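Side-chain contacts in DotI (Legionella pneumophila, PDB 3WZ4), which is a component of an inner-membrane complex essential for type IV secretion and is represented by its periplasmic domain: residues 9-14 against 74-79; 27-32 against 60-65; 41-46 against 85-90; 95-100 against 106-111; 117-122 against 127-132. One frame throughout, in Å; residues are numbered along the deposited sequence.

Contact 1: 9-14 against 74-79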
# COMPACT_ATOMS: atom_id res chain seq x y z
N ALA A 9 -0.68 14.68 7.63
CA ALA A 9 -0.26 13.48 8.34
C ALA A 9 -0.75 12.22 7.63
O ALA A 9 0.00 11.27 7.44
CB ALA A 9 -0.76 13.51 9.77
N VAL A 10 -2.03 12.22 7.25
CA VAL A 10 -2.62 11.09 6.55
C VAL A 10 -1.90 10.83 5.23
O VAL A 10 -1.70 9.69 4.83
CB VAL A 10 -4.12 11.32 6.28
CG1 VAL A 10 -4.67 10.25 5.36
CG2 VAL A 10 -4.90 11.37 7.59
N LEU A 11 -1.51 11.90 4.55
CA LEU A 11 -0.78 11.78 3.29
C LEU A 11 0.58 11.11 3.47
O LEU A 11 0.89 10.12 2.81
CB LEU A 11 -0.64 13.14 2.61
CG LEU A 11 -1.92 13.68 1.96
CD1 LEU A 11 -1.86 15.19 1.82
CD2 LEU A 11 -2.17 13.02 0.62
N GLN A 12 1.40 11.66 4.37
CA GLN A 12 2.71 11.07 4.65
C GLN A 12 2.56 9.59 4.98
O GLN A 12 3.35 8.76 4.52
CB GLN A 12 3.40 11.80 5.81
CG GLN A 12 3.76 13.24 5.52
CD GLN A 12 4.86 13.76 6.43
OE1 GLN A 12 5.76 13.01 6.81
NE2 GLN A 12 4.79 15.04 6.78
N TRP A 13 1.54 9.27 5.76
CA TRP A 13 1.26 7.90 6.14
C TRP A 13 0.91 7.03 4.93
O TRP A 13 1.41 5.91 4.79
CB TRP A 13 0.13 7.87 7.17
CG TRP A 13 -0.14 6.52 7.75
CD1 TRP A 13 0.47 5.95 8.83
CD2 TRP A 13 -1.11 5.57 7.30
NE1 TRP A 13 -0.05 4.71 9.08
CE2 TRP A 13 -1.03 4.45 8.15
CE3 TRP A 13 -2.04 5.55 6.26
CZ2 TRP A 13 -1.84 3.33 7.99
CZ3 TRP A 13 -2.84 4.44 6.10
CH2 TRP A 13 -2.73 3.34 6.96
N ALA A 14 0.05 7.55 4.06
CA ALA A 14 -0.35 6.83 2.85
C ALA A 14 0.85 6.58 1.95
O ALA A 14 0.95 5.54 1.30
CB ALA A 14 -1.43 7.61 2.10
N ARG A 74 5.46 11.28 -7.68
CA ARG A 74 4.96 12.61 -7.34
C ARG A 74 4.34 12.58 -5.95
O ARG A 74 4.13 11.51 -5.37
CB ARG A 74 3.95 13.10 -8.38
CG ARG A 74 4.60 13.68 -9.62
CD ARG A 74 3.76 13.49 -10.87
NE ARG A 74 2.69 14.48 -11.01
CZ ARG A 74 2.90 15.79 -11.20
NH1 ARG A 74 4.13 16.27 -11.24
NH2 ARG A 74 1.87 16.61 -11.33
N ALA A 75 4.05 13.75 -5.40
CA ALA A 75 3.44 13.84 -4.08
C ALA A 75 2.05 13.21 -4.08
O ALA A 75 1.33 13.30 -5.08
CB ALA A 75 3.38 15.29 -3.61
N PRO A 76 1.68 12.57 -2.97
CA PRO A 76 0.33 12.01 -2.83
C PRO A 76 -0.70 13.13 -2.71
O PRO A 76 -0.41 14.17 -2.13
CB PRO A 76 0.42 11.23 -1.52
CG PRO A 76 1.50 11.90 -0.75
CD PRO A 76 2.50 12.34 -1.77
N ILE A 77 -1.88 12.91 -3.27
CA ILE A 77 -2.94 13.92 -3.21
C ILE A 77 -4.24 13.33 -2.67
O ILE A 77 -4.53 12.15 -2.87
CB ILE A 77 -3.22 14.53 -4.60
CG1 ILE A 77 -3.69 13.45 -5.58
CG2 ILE A 77 -1.97 15.23 -5.14
CD1 ILE A 77 -3.92 13.96 -6.99
N ILE A 78 -5.00 14.16 -1.97
CA ILE A 78 -6.33 13.77 -1.53
C ILE A 78 -7.33 14.08 -2.64
O ILE A 78 -7.56 15.24 -2.96
CB ILE A 78 -6.74 14.51 -0.25
CG1 ILE A 78 -5.81 14.12 0.90
CG2 ILE A 78 -8.19 14.22 0.11
CD1 ILE A 78 -5.97 14.98 2.13
N LEU A 79 -7.89 13.04 -3.24
CA LEU A 79 -8.89 13.20 -4.29
C LEU A 79 -10.21 13.66 -3.68
O LEU A 79 -10.96 14.43 -4.28
CB LEU A 79 -9.10 11.89 -5.04
CG LEU A 79 -7.90 11.27 -5.76
CD1 LEU A 79 -8.28 9.94 -6.38
CD2 LEU A 79 -7.34 12.21 -6.82
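Leu-11 carries this contact from the helical side, reaching across with both methyl branches to the backbone at Pro-76 and Ile-77 and to the side chains of Pro-76 and Ile-78. Its CG lies beside the backbone N and opposite the carbonyl carbon (chi1 -74°), which sends the isobutyl group off the helix surface toward 74-79. CD2 makes the closer contacts. It sits 3.5 Å from Pro-76 O, approaches Pro-76 CB to 3.8 Å and meets Ile-78 CG1 at the same distance of 3.8 Å, so that one methyl touches both the proline ring and the start of the isoleucine chain. CD1 is turned to the end of Ile-78, with 4.1 Å between Leu-11 CD1 and Ile-78 CD1.

The CA–CB bond of Ile-78 does not aim at the helix. Because CG1 takes the place beside its own backbone N (chi1 -64°) and the chain runs on extended, the long branch swings across to the leucine while CG2 stays out of the pairing; the two side chains meet at a slant. Pro-76 adds a rigid wall: its CG comes within 4.0 Å of Leu-11 O, so the ring brushes the helix backbone as well. No hydrogen bond spans the two segments, and the grip is wholly van der Waals at a partly exposed place.

Helix 7-21 thereby meets strand 67-84 through Leu-11, while Val-10 and Ala-14 touch Ile-117 of strand 106-119, and Ala-14 also reaches Val-92 of strand 87-101.

Contact 2: 27-32 against 60-65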
# COMPACT_ATOMS: atom_id res chain seq x y z
N VAL A 27 13.10 -13.71 -0.46
CA VAL A 27 13.45 -14.28 0.84
C VAL A 27 12.51 -13.84 1.96
O VAL A 27 11.98 -14.67 2.69
CB VAL A 27 14.90 -13.95 1.23
CG1 VAL A 27 15.26 -14.59 2.57
CG2 VAL A 27 15.86 -14.40 0.14
N ASN A 28 12.29 -12.53 2.08
CA ASN A 28 11.57 -12.00 3.24
C ASN A 28 10.07 -11.75 3.05
O ASN A 28 9.42 -11.20 3.94
CB ASN A 28 12.24 -10.71 3.74
CG ASN A 28 12.01 -9.52 2.82
OD1 ASN A 28 11.26 -9.61 1.84
ND2 ASN A 28 12.64 -8.39 3.13
N TYR A 29 9.53 -12.16 1.91
CA TYR A 29 8.15 -11.79 1.56
C TYR A 29 7.11 -12.07 2.65
O TYR A 29 6.19 -11.28 2.84
CB TYR A 29 7.73 -12.44 0.23
CG TYR A 29 7.63 -13.95 0.28
CD1 TYR A 29 8.73 -14.75 -0.01
CD2 TYR A 29 6.43 -14.57 0.62
CE1 TYR A 29 8.64 -16.12 0.03
CE2 TYR A 29 6.34 -15.95 0.66
CZ TYR A 29 7.44 -16.72 0.37
OH TYR A 29 7.35 -18.09 0.41
N ARG A 30 7.25 -13.18 3.36
CA ARG A 30 6.27 -13.53 4.39
C ARG A 30 6.33 -12.58 5.59
O ARG A 30 5.29 -12.18 6.12
CB ARG A 30 6.45 -14.99 4.84
CG ARG A 30 5.37 -15.47 5.80
CD ARG A 30 5.56 -16.94 6.15
NE ARG A 30 4.72 -17.36 7.27
CZ ARG A 30 3.56 -18.00 7.15
NH1 ARG A 30 3.09 -18.32 5.95
NH2 ARG A 30 2.87 -18.34 8.23
N ASP A 31 7.53 -12.23 6.02
CA ASP A 31 7.72 -11.29 7.12
C ASP A 31 7.22 -9.91 6.73
O ASP A 31 6.48 -9.27 7.47
CB ASP A 31 9.20 -11.20 7.51
CG ASP A 31 9.80 -12.55 7.81
OD1 ASP A 31 9.11 -13.38 8.44
OD2 ASP A 31 10.96 -12.78 7.41
N GLU A 32 7.66 -9.45 5.56
CA GLU A 32 7.24 -8.14 5.05
C GLU A 32 5.74 -8.10 4.85
O GLU A 32 5.09 -7.13 5.25
CB GLU A 32 7.97 -7.80 3.76
CG GLU A 32 9.44 -7.49 3.95
CD GLU A 32 9.66 -6.22 4.76
OE1 GLU A 32 9.22 -5.14 4.30
OE2 GLU A 32 10.27 -6.30 5.85
N ALA A 60 6.30 -14.61 -9.48
CA ALA A 60 7.44 -14.25 -10.31
C ALA A 60 8.64 -13.81 -9.46
O ALA A 60 9.79 -14.11 -9.79
CB ALA A 60 7.06 -13.15 -11.29
N VAL A 61 8.36 -13.10 -8.38
CA VAL A 61 9.41 -12.66 -7.47
C VAL A 61 10.15 -13.87 -6.91
O VAL A 61 11.38 -13.89 -6.88
CB VAL A 61 8.84 -11.80 -6.32
CG1 VAL A 61 9.89 -11.60 -5.25
CG2 VAL A 61 8.35 -10.47 -6.86
N LYS A 62 9.39 -14.87 -6.47
CA LYS A 62 9.98 -16.10 -5.94
C LYS A 62 10.69 -16.89 -7.04
O LYS A 62 11.84 -17.31 -6.86
CB LYS A 62 8.91 -16.96 -5.26
CG LYS A 62 8.28 -16.31 -4.04
CD LYS A 62 7.10 -17.11 -3.49
CE LYS A 62 7.55 -18.35 -2.75
NZ LYS A 62 6.41 -19.00 -2.04
N ALA A 63 10.01 -17.09 -8.16
CA ALA A 63 10.57 -17.86 -9.27
C ALA A 63 11.87 -17.26 -9.80
O ALA A 63 12.85 -17.97 -9.99
CB ALA A 63 9.55 -18.00 -10.39
N LYS A 64 11.86 -15.96 -10.04
CA LYS A 64 13.03 -15.27 -10.57
C LYS A 64 13.91 -14.71 -9.46
O LYS A 64 14.93 -14.07 -9.72
CB LYS A 64 12.61 -14.16 -11.54
CG LYS A 64 11.83 -14.66 -12.74
CD LYS A 64 11.39 -13.51 -13.63
CE LYS A 64 10.61 -14.00 -14.83
NZ LYS A 64 10.17 -12.89 -15.71
N LYS A 65 13.51 -14.96 -8.22
CA LYS A 65 14.27 -14.53 -7.05
C LYS A 65 14.67 -13.06 -7.15
O LYS A 65 15.86 -12.72 -7.24
CB LYS A 65 15.50 -15.42 -6.86
CG LYS A 65 15.14 -16.89 -6.71
CD LYS A 65 16.33 -17.72 -6.26
CE LYS A 65 15.89 -19.13 -5.90
NZ LYS A 65 16.99 -19.94 -5.32
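Tyr-29 and Lys-62 make the whole of this contact, a lysine chain laid over one face of a phenol ring and ending on its hydroxyl. Lys-62 NZ donates to Tyr-29 OH over 2.8 Å. Behind the ammonium, Lys-62 CD stands 4.2 Å from the ring centroid and 26° off the ring normal, a CH-pi contact, and Lys-62 CE comes within 3.5 Å of Tyr-29 CZ. The two side chains cross at about a right angle, and the lysine tracks the CE1–CZ–OH side of the ring.

Torsions on both partners shape this. The lysine is extended as far as CD and then bends (chi3 75°), which carries CE and NZ round to the oxygen. Tyr-29 holds CG between its backbone N and carbonyl carbon (chi1 66°), which goes with a ring directed at helix 57-63. The nearby ammonium would be expected to polarise the phenol and favour its ionised form somewhat.

Each residue lies near a helix end: Asn-28 occupies the N-cap position of helix 29-35, without a capping bond from its side chain, and helix 57-63 finishes in a Schellman motif with Lys-65, at positive phi, as its C-prime residue and Leu-66 N bonded to Val-61 O.

Farther out, Asn-25 OD1 accepts from the backbone N atoms of Val-27 and Asn-28, bridging the residues that lead into helix 29-35. Tyr-24 of the short strand 24-25 touches both Tyr-29 and Val-61.

Contact 3: 41-46 against 85-90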
# COMPACT_ATOMS: atom_id res chain seq x y z
N THR A 41 -7.30 -1.95 7.59
CA THR A 41 -8.47 -2.25 8.39
C THR A 41 -8.87 -3.70 8.14
O THR A 41 -8.31 -4.36 7.27
CB THR A 41 -9.66 -1.34 8.01
OG1 THR A 41 -10.09 -1.65 6.68
CG2 THR A 41 -9.26 0.13 8.09
N ALA A 42 -9.85 -4.18 8.91
CA ALA A 42 -10.33 -5.54 8.76
C ALA A 42 -10.64 -5.86 7.30
O ALA A 42 -10.09 -6.81 6.73
CB ALA A 42 -11.56 -5.77 9.64
N GLU A 43 -11.52 -5.07 6.70
CA GLU A 43 -11.91 -5.30 5.31
C GLU A 43 -10.80 -4.96 4.32
O GLU A 43 -10.72 -5.53 3.23
CB GLU A 43 -13.20 -4.54 4.97
CG GLU A 43 -13.04 -3.03 4.91
CD GLU A 43 -13.02 -2.38 6.28
OE1 GLU A 43 -13.20 -3.11 7.29
OE2 GLU A 43 -12.83 -1.15 6.35
N GLY A 44 -9.94 -4.02 4.70
CA GLY A 44 -8.83 -3.62 3.85
C GLY A 44 -7.82 -4.74 3.70
O GLY A 44 -7.27 -4.97 2.62
N TRP A 45 -7.57 -5.45 4.80
CA TRP A 45 -6.61 -6.55 4.81
C TRP A 45 -7.10 -7.71 3.94
O TRP A 45 -6.31 -8.34 3.23
CB TRP A 45 -6.36 -7.02 6.24
CG TRP A 45 -5.33 -8.10 6.38
CD1 TRP A 45 -5.51 -9.34 6.93
CD2 TRP A 45 -3.95 -8.04 5.98
NE1 TRP A 45 -4.33 -10.05 6.88
CE2 TRP A 45 -3.36 -9.28 6.30
CE3 TRP A 45 -3.16 -7.06 5.37
CZ2 TRP A 45 -2.02 -9.56 6.04
CZ3 TRP A 45 -1.84 -7.34 5.11
CH2 TRP A 45 -1.28 -8.58 5.45
N ASP A 46 -8.40 -7.98 3.99
CA ASP A 46 -8.98 -9.03 3.15
C ASP A 46 -8.84 -8.70 1.67
O ASP A 46 -8.47 -9.55 0.87
CB ASP A 46 -10.46 -9.23 3.50
CG ASP A 46 -10.66 -9.89 4.85
OD1 ASP A 46 -9.71 -10.52 5.35
OD2 ASP A 46 -11.77 -9.78 5.41
N ASN A 85 -19.98 5.85 5.89
CA ASN A 85 -20.50 4.88 6.84
C ASN A 85 -20.11 5.18 8.28
O ASN A 85 -19.67 4.30 9.02
CB ASN A 85 -20.07 3.46 6.46
CG ASN A 85 -20.70 2.99 5.16
OD1 ASN A 85 -21.85 3.29 4.87
ND2 ASN A 85 -19.93 2.26 4.36
N GLY A 86 -20.25 6.45 8.67
CA GLY A 86 -20.03 6.86 10.04
C GLY A 86 -18.58 7.10 10.41
O GLY A 86 -18.27 7.39 11.56
N ARG A 87 -17.68 6.98 9.43
CA ARG A 87 -16.26 7.17 9.70
C ARG A 87 -15.61 8.12 8.70
O ARG A 87 -15.75 7.97 7.49
CB ARG A 87 -15.54 5.81 9.70
CG ARG A 87 -16.18 4.79 10.63
CD ARG A 87 -15.32 3.55 10.79
NE ARG A 87 -15.01 2.92 9.52
CZ ARG A 87 -14.64 1.65 9.39
NH1 ARG A 87 -14.55 0.87 10.46
NH2 ARG A 87 -14.36 1.15 8.19
N TYR A 88 -14.89 9.12 9.22
CA TYR A 88 -14.22 10.08 8.36
C TYR A 88 -13.18 9.36 7.51
O TYR A 88 -12.45 8.50 8.01
CB TYR A 88 -13.56 11.19 9.18
CG TYR A 88 -13.40 12.48 8.39
CD1 TYR A 88 -12.27 12.69 7.61
CD2 TYR A 88 -14.38 13.46 8.41
CE1 TYR A 88 -12.12 13.86 6.88
CE2 TYR A 88 -14.23 14.63 7.69
CZ TYR A 88 -13.11 14.82 6.92
OH TYR A 88 -12.96 15.98 6.20
N SER A 89 -13.11 9.72 6.23
CA SER A 89 -12.27 8.99 5.30
C SER A 89 -11.52 9.90 4.32
O SER A 89 -11.88 11.06 4.14
CB SER A 89 -13.11 7.98 4.52
OG SER A 89 -13.78 7.09 5.40
N TRP A 90 -10.49 9.34 3.70
CA TRP A 90 -9.68 10.06 2.73
C TRP A 90 -9.39 9.15 1.55
O TRP A 90 -8.94 8.02 1.72
CB TRP A 90 -8.32 10.45 3.33
CG TRP A 90 -8.38 11.43 4.45
CD1 TRP A 90 -8.21 12.79 4.37
CD2 TRP A 90 -8.58 11.14 5.84
NE1 TRP A 90 -8.31 13.35 5.62
CE2 TRP A 90 -8.53 12.36 6.54
CE3 TRP A 90 -8.80 9.95 6.55
CZ2 TRP A 90 -8.70 12.43 7.92
CZ3 TRP A 90 -8.96 10.03 7.92
CH2 TRP A 90 -8.92 11.26 8.59
O HOH W 1 -13.02 -1.99 9.99
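Glu-43 of helix 42-54 and Arg-87 of strand 87-101 are joined by one direct salt bridge and one water. Glu-43 OE2 lies 3.3 Å from Arg-87 NH2 at the edge of the guanidinium, near its plane, but the N-H points poorly at the oxygen (135°) and the hydrogen bond is weak. The carboxylate and guanidinium planes are inclined by 25°. The other carboxylate oxygen takes the indirect route: a water donates to Glu-43 OE1 over 2.9 Å and accepts from Arg-87 NH1 over 3.3 Å, also at the edge of the guanidinium. With CG of the glutamate between its backbone N and carbonyl carbon, a bend at chi2 (-79°) folds the chain so that its acid group turns to the strand; the arginine bends at chi3, and the two chains slide past each other in opposite directions.

This is the loose side, with few atoms in touch and a water bridging the pair. The tight part lies behind it, at the start of helix 42-54. There Thr-41 is the N-cap, its OG1 accepting from Gly-44 N over 3.1 Å, and it is buried. The stronger partner of Glu-43 OE2 is also on this side: Ser-132 OG, which bonds to Thr-41 OG1 as well. Arginine, serine and helix N terminus together would probably favour the charged carboxylate.

The first turn of helix 42-54 is thus linked to Arg-87, the first residue of strand 87-101, with Thr-118 of strand 106-119 touching both Thr-41 and Arg-87, and Thr-41 bonded to Ile-131 of strand 129-138.

Contact 4: 95-100 against 106-111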
# COMPACT_ATOMS: atom_id res chain seq x y z
N PRO A 95 1.42 8.31 -7.53
CA PRO A 95 2.14 7.56 -8.57
C PRO A 95 3.49 7.08 -8.05
O PRO A 95 4.14 7.78 -7.28
CB PRO A 95 2.34 8.61 -9.66
CG PRO A 95 2.48 9.89 -8.91
CD PRO A 95 1.58 9.76 -7.70
N ILE A 96 3.92 5.90 -8.48
CA ILE A 96 5.18 5.34 -8.02
C ILE A 96 5.95 4.67 -9.15
O ILE A 96 5.38 4.31 -10.18
CB ILE A 96 4.96 4.29 -6.89
CG1 ILE A 96 4.16 3.10 -7.42
CG2 ILE A 96 4.27 4.92 -5.70
CD1 ILE A 96 3.89 2.03 -6.38
N LEU A 97 7.25 4.51 -8.94
CA LEU A 97 8.08 3.74 -9.86
C LEU A 97 8.55 2.47 -9.17
O LEU A 97 9.37 2.52 -8.25
CB LEU A 97 9.29 4.56 -10.32
CG LEU A 97 10.21 3.83 -11.31
CD1 LEU A 97 9.47 3.51 -12.60
CD2 LEU A 97 11.47 4.65 -11.59
N VAL A 98 8.03 1.32 -9.60
CA VAL A 98 8.37 0.05 -8.99
C VAL A 98 9.51 -0.62 -9.75
O VAL A 98 9.54 -0.60 -10.98
CB VAL A 98 7.16 -0.90 -8.93
CG1 VAL A 98 7.52 -2.18 -8.21
CG2 VAL A 98 5.98 -0.22 -8.25
N THR A 99 10.45 -1.21 -9.00
CA THR A 99 11.59 -1.89 -9.60
C THR A 99 11.69 -3.35 -9.15
O THR A 99 11.79 -3.64 -7.96
CB THR A 99 12.91 -1.18 -9.26
OG1 THR A 99 12.88 0.15 -9.79
CG2 THR A 99 14.10 -1.92 -9.84
N TYR A 100 11.64 -4.26 -10.12
CA TYR A 100 11.87 -5.68 -9.88
C TYR A 100 13.23 -6.04 -10.46
O TYR A 100 13.44 -5.91 -11.67
CB TYR A 100 10.80 -6.52 -10.56
CG TYR A 100 9.38 -6.26 -10.09
CD1 TYR A 100 8.65 -5.19 -10.58
CD2 TYR A 100 8.78 -7.10 -9.16
CE1 TYR A 100 7.35 -4.96 -10.16
CE2 TYR A 100 7.48 -6.88 -8.73
CZ TYR A 100 6.77 -5.80 -9.23
OH TYR A 100 5.49 -5.56 -8.81
N PHE A 106 16.17 -6.67 -14.66
CA PHE A 106 15.89 -5.32 -14.18
C PHE A 106 14.69 -4.76 -14.93
O PHE A 106 14.79 -4.38 -16.09
CB PHE A 106 17.11 -4.41 -14.36
CG PHE A 106 16.95 -3.05 -13.74
CD1 PHE A 106 16.31 -2.03 -14.43
CD2 PHE A 106 17.46 -2.78 -12.48
CE1 PHE A 106 16.17 -0.78 -13.86
CE2 PHE A 106 17.33 -1.53 -11.91
CZ PHE A 106 16.68 -0.53 -12.60
N THR A 107 13.54 -4.71 -14.25
CA THR A 107 12.30 -4.25 -14.87
C THR A 107 11.60 -3.21 -14.01
O THR A 107 11.49 -3.37 -12.79
CB THR A 107 11.34 -5.43 -15.12
OG1 THR A 107 11.94 -6.35 -16.04
CG2 THR A 107 10.01 -4.94 -15.67
N GLN A 108 11.13 -2.14 -14.64
CA GLN A 108 10.47 -1.05 -13.92
C GLN A 108 9.05 -0.79 -14.40
O GLN A 108 8.74 -0.94 -15.59
CB GLN A 108 11.30 0.23 -14.00
CG GLN A 108 12.62 0.15 -13.24
CD GLN A 108 13.36 1.46 -13.23
OE1 GLN A 108 13.42 2.17 -14.23
NE2 GLN A 108 13.95 1.81 -12.08
N GLN A 109 8.18 -0.41 -13.47
CA GLN A 109 6.79 -0.09 -13.78
C GLN A 109 6.38 1.25 -13.17
O GLN A 109 6.63 1.50 -11.99
CB GLN A 109 5.85 -1.17 -13.25
CG GLN A 109 5.96 -2.52 -13.92
CD GLN A 109 4.98 -3.53 -13.35
OE1 GLN A 109 4.48 -3.36 -12.24
NE2 GLN A 109 4.68 -4.57 -14.12
N ASN A 110 5.74 2.10 -13.97
CA ASN A 110 5.09 3.28 -13.44
C ASN A 110 3.66 2.94 -13.06
O ASN A 110 2.83 2.65 -13.92
CB ASN A 110 5.10 4.43 -14.45
CG ASN A 110 6.50 4.94 -14.74
OD1 ASN A 110 7.13 5.58 -13.89
ND2 ASN A 110 6.98 4.68 -15.95
N ASN A 111 3.38 2.95 -11.76
CA ASN A 111 2.04 2.64 -11.28
C ASN A 111 1.41 3.80 -10.54
O ASN A 111 2.10 4.70 -10.05
CB ASN A 111 2.07 1.40 -10.37
CG ASN A 111 2.40 0.13 -11.12
OD1 ASN A 111 1.93 -0.09 -12.24
ND2 ASN A 111 3.23 -0.72 -10.52
O HOH W 2 5.30 6.85 -11.68
O HOH W 3 3.71 -4.19 -9.94
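Residues 95-100 and 106-111 run antiparallel, their axes 4.6 Å apart at closest and 161° between directions. Ile-96 with Asn-111, Val-98 with Gln-109 and Tyr-100 with Thr-107 form the hydrogen-bonded pairs, each joined by two N-H to O bonds; Leu-97 with Asn-110 and Thr-99 with Gln-108 are the non-hydrogen-bonded ones.

On the face bearing Leu-97 and Thr-99, Gln-108 lies alongside Thr-99 and gives its NE2 to Thr-99 OG1 (3.0 Å), in the plane of the amide. That hydroxyl sits beside its backbone N (chi1 -62°), leaving Thr-99 CG2 to meet Phe-106 CE2 at 3.9 Å. Leu-97 splits its methyls, CD1 to Asn-110 OD1 (3.4 Å) and CD2 to Gln-108 NE2 (3.8 Å).

On the other face, Val-98 CG2 rests 3.6 Å from Asn-111 ND2. The Tyr-100 ring and Gln-109 amide are steeply inclined, and a water donating to Gln-109 OE1 also lies close to Tyr-100 OH. Asn-111 ND2 reaches the same OE1 weakly.

Here Phe-22 touches Ile-96 and Val-98, and Val-61 of helix 57-63 meets Tyr-100: a long beta hairpin with helices against one face, consistent with an NTF2-like fold.

Contact 5: 117-122 against 127-132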
# COMPACT_ATOMS: atom_id res chain seq x y z
N ILE A 117 -8.71 5.51 2.83
CA ILE A 117 -8.25 5.47 4.21
C ILE A 117 -9.36 5.93 5.15
O ILE A 117 -10.01 6.94 4.91
CB ILE A 117 -7.00 6.36 4.40
CG1 ILE A 117 -5.83 5.80 3.59
CG2 ILE A 117 -6.63 6.48 5.87
CD1 ILE A 117 -4.57 6.62 3.68
N THR A 118 -9.58 5.16 6.22
CA THR A 118 -10.65 5.48 7.16
C THR A 118 -10.17 5.50 8.61
O THR A 118 -9.27 4.75 8.99
CB THR A 118 -11.82 4.48 7.04
OG1 THR A 118 -11.38 3.18 7.45
CG2 THR A 118 -12.31 4.42 5.60
N ARG A 119 -10.78 6.36 9.41
CA ARG A 119 -10.51 6.40 10.84
C ARG A 119 -11.04 5.13 11.49
O ARG A 119 -12.16 4.70 11.22
CB ARG A 119 -11.18 7.61 11.47
CG ARG A 119 -10.70 8.94 10.93
CD ARG A 119 -10.03 9.76 12.02
NE ARG A 119 -10.84 9.78 13.24
CZ ARG A 119 -10.48 10.41 14.36
NH1 ARG A 119 -9.33 11.07 14.41
NH2 ARG A 119 -11.27 10.38 15.42
N VAL A 120 -10.22 4.52 12.34
CA VAL A 120 -10.63 3.35 13.10
C VAL A 120 -10.28 3.54 14.56
O VAL A 120 -9.69 4.56 14.94
CB VAL A 120 -9.98 2.06 12.57
CG1 VAL A 120 -10.49 1.73 11.17
CG2 VAL A 120 -8.46 2.19 12.57
N SER A 121 -10.63 2.56 15.39
CA SER A 121 -10.36 2.65 16.82
C SER A 121 -8.88 2.46 17.13
O SER A 121 -8.26 1.51 16.65
CB SER A 121 -11.19 1.61 17.58
OG SER A 121 -10.84 1.57 18.95
N THR A 122 -8.32 3.36 17.94
CA THR A 122 -6.92 3.25 18.35
C THR A 122 -6.69 2.03 19.23
O THR A 122 -5.55 1.63 19.48
CB THR A 122 -6.44 4.52 19.09
OG1 THR A 122 -7.47 4.99 19.97
CG2 THR A 122 -6.10 5.62 18.10
N ARG A 127 -2.42 3.87 15.23
CA ARG A 127 -2.35 5.01 14.33
C ARG A 127 -3.70 5.73 14.23
O ARG A 127 -3.75 6.93 13.97
CB ARG A 127 -1.88 4.57 12.94
CG ARG A 127 -1.52 5.73 12.02
CD ARG A 127 -0.55 6.69 12.69
NE ARG A 127 -0.17 7.78 11.79
CZ ARG A 127 -0.91 8.86 11.57
NH1 ARG A 127 -2.08 9.01 12.18
NH2 ARG A 127 -0.48 9.80 10.74
N GLY A 128 -4.78 4.99 14.44
CA GLY A 128 -6.11 5.56 14.41
C GLY A 128 -6.73 5.56 13.03
O GLY A 128 -7.90 5.89 12.86
N ILE A 129 -5.93 5.18 12.04
CA ILE A 129 -6.42 5.09 10.67
C ILE A 129 -5.91 3.80 10.03
O ILE A 129 -4.90 3.24 10.46
CB ILE A 129 -5.95 6.28 9.80
CG1 ILE A 129 -4.43 6.45 9.90
CG2 ILE A 129 -6.67 7.56 10.22
CD1 ILE A 129 -3.88 7.49 8.96
N GLY A 130 -6.62 3.34 9.01
CA GLY A 130 -6.24 2.15 8.27
C GLY A 130 -6.75 2.18 6.84
O GLY A 130 -7.70 2.89 6.52
N ILE A 131 -6.11 1.40 5.97
CA ILE A 131 -6.51 1.31 4.57
C ILE A 131 -7.65 0.32 4.39
O ILE A 131 -7.54 -0.84 4.80
CB ILE A 131 -5.33 0.90 3.69
CG1 ILE A 131 -4.24 1.97 3.73
CG2 ILE A 131 -5.79 0.64 2.26
CD1 ILE A 131 -2.92 1.53 3.12
N SER A 132 -8.75 0.77 3.79
CA SER A 132 -9.90 -0.09 3.51
C SER A 132 -9.88 -0.62 2.08
O SER A 132 -10.43 -1.67 1.79
CB SER A 132 -11.21 0.65 3.78
OG SER A 132 -11.46 0.76 5.17
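Ile-117 to Thr-122 and Arg-127 to Ser-132 meet as the two arms of a beta hairpin, a largely buried pairing at the turn end of strands 106-119 and 129-138, the latter an outermost strand of the curved antiparallel sheet within this chain. Thr-118 and Gly-130 form the hydrogen-bonded pair, with Thr-118 N to Gly-130 O and the return bond both 3.0 Å. Ile-117 with Ile-131 and Arg-119 with Ile-129 are non-hydrogen-bonded pairs flanking it.

The isoleucines share one face. Ile-117 divides its branches: CG2 approaches Ile-129 CB (4.0 Å), and CG1, lying beside the backbone N (chi1 -65°), meets Ile-131 CG1 (4.1 Å). Trp-13 and Ala-14 of helix 7-21 touch Ile-117. On the opposite face Thr-118 OG1 donates weakly to Ser-132 OG, whose stronger partner is Glu-43.

Past the strand ends the pairing changes. Val-120 N still bonds Gly-128 O, at 2.7 Å, but from above the carbonyl plane, 44° out of it. Val-120 CG2 packs on the same glycine, and Thr-122 CG2 settles 3.7 Å from Gly-128 CA, where the chain runs at positive phi.

How the contacts relate
From the N terminus, helix 7-21 enters contact 1, which closes a loop of 59 residues onto strand 67-84. Contact 2 falls within that loop and ties helix 29-35 to helix 57-63. Contact 3 crosses both: it leaves helix 42-54 inside the loop and ends beyond it on strand 87-101. Contacts 4 and 5 follow in series as short hairpin closures sharing strand 106-119, toward different ends of it, their centres about 27 Å apart. Contacts 3 and 5, about 7 Å apart between centres, meet through Ser-132 and Ile-117. Contact 1 reaches contact 3 through Val-10 and Ile-78, and contact 5 through Trp-13 and Ala-14. At the far end, Val-61 of contact 2 touches Tyr-100 of contact 4.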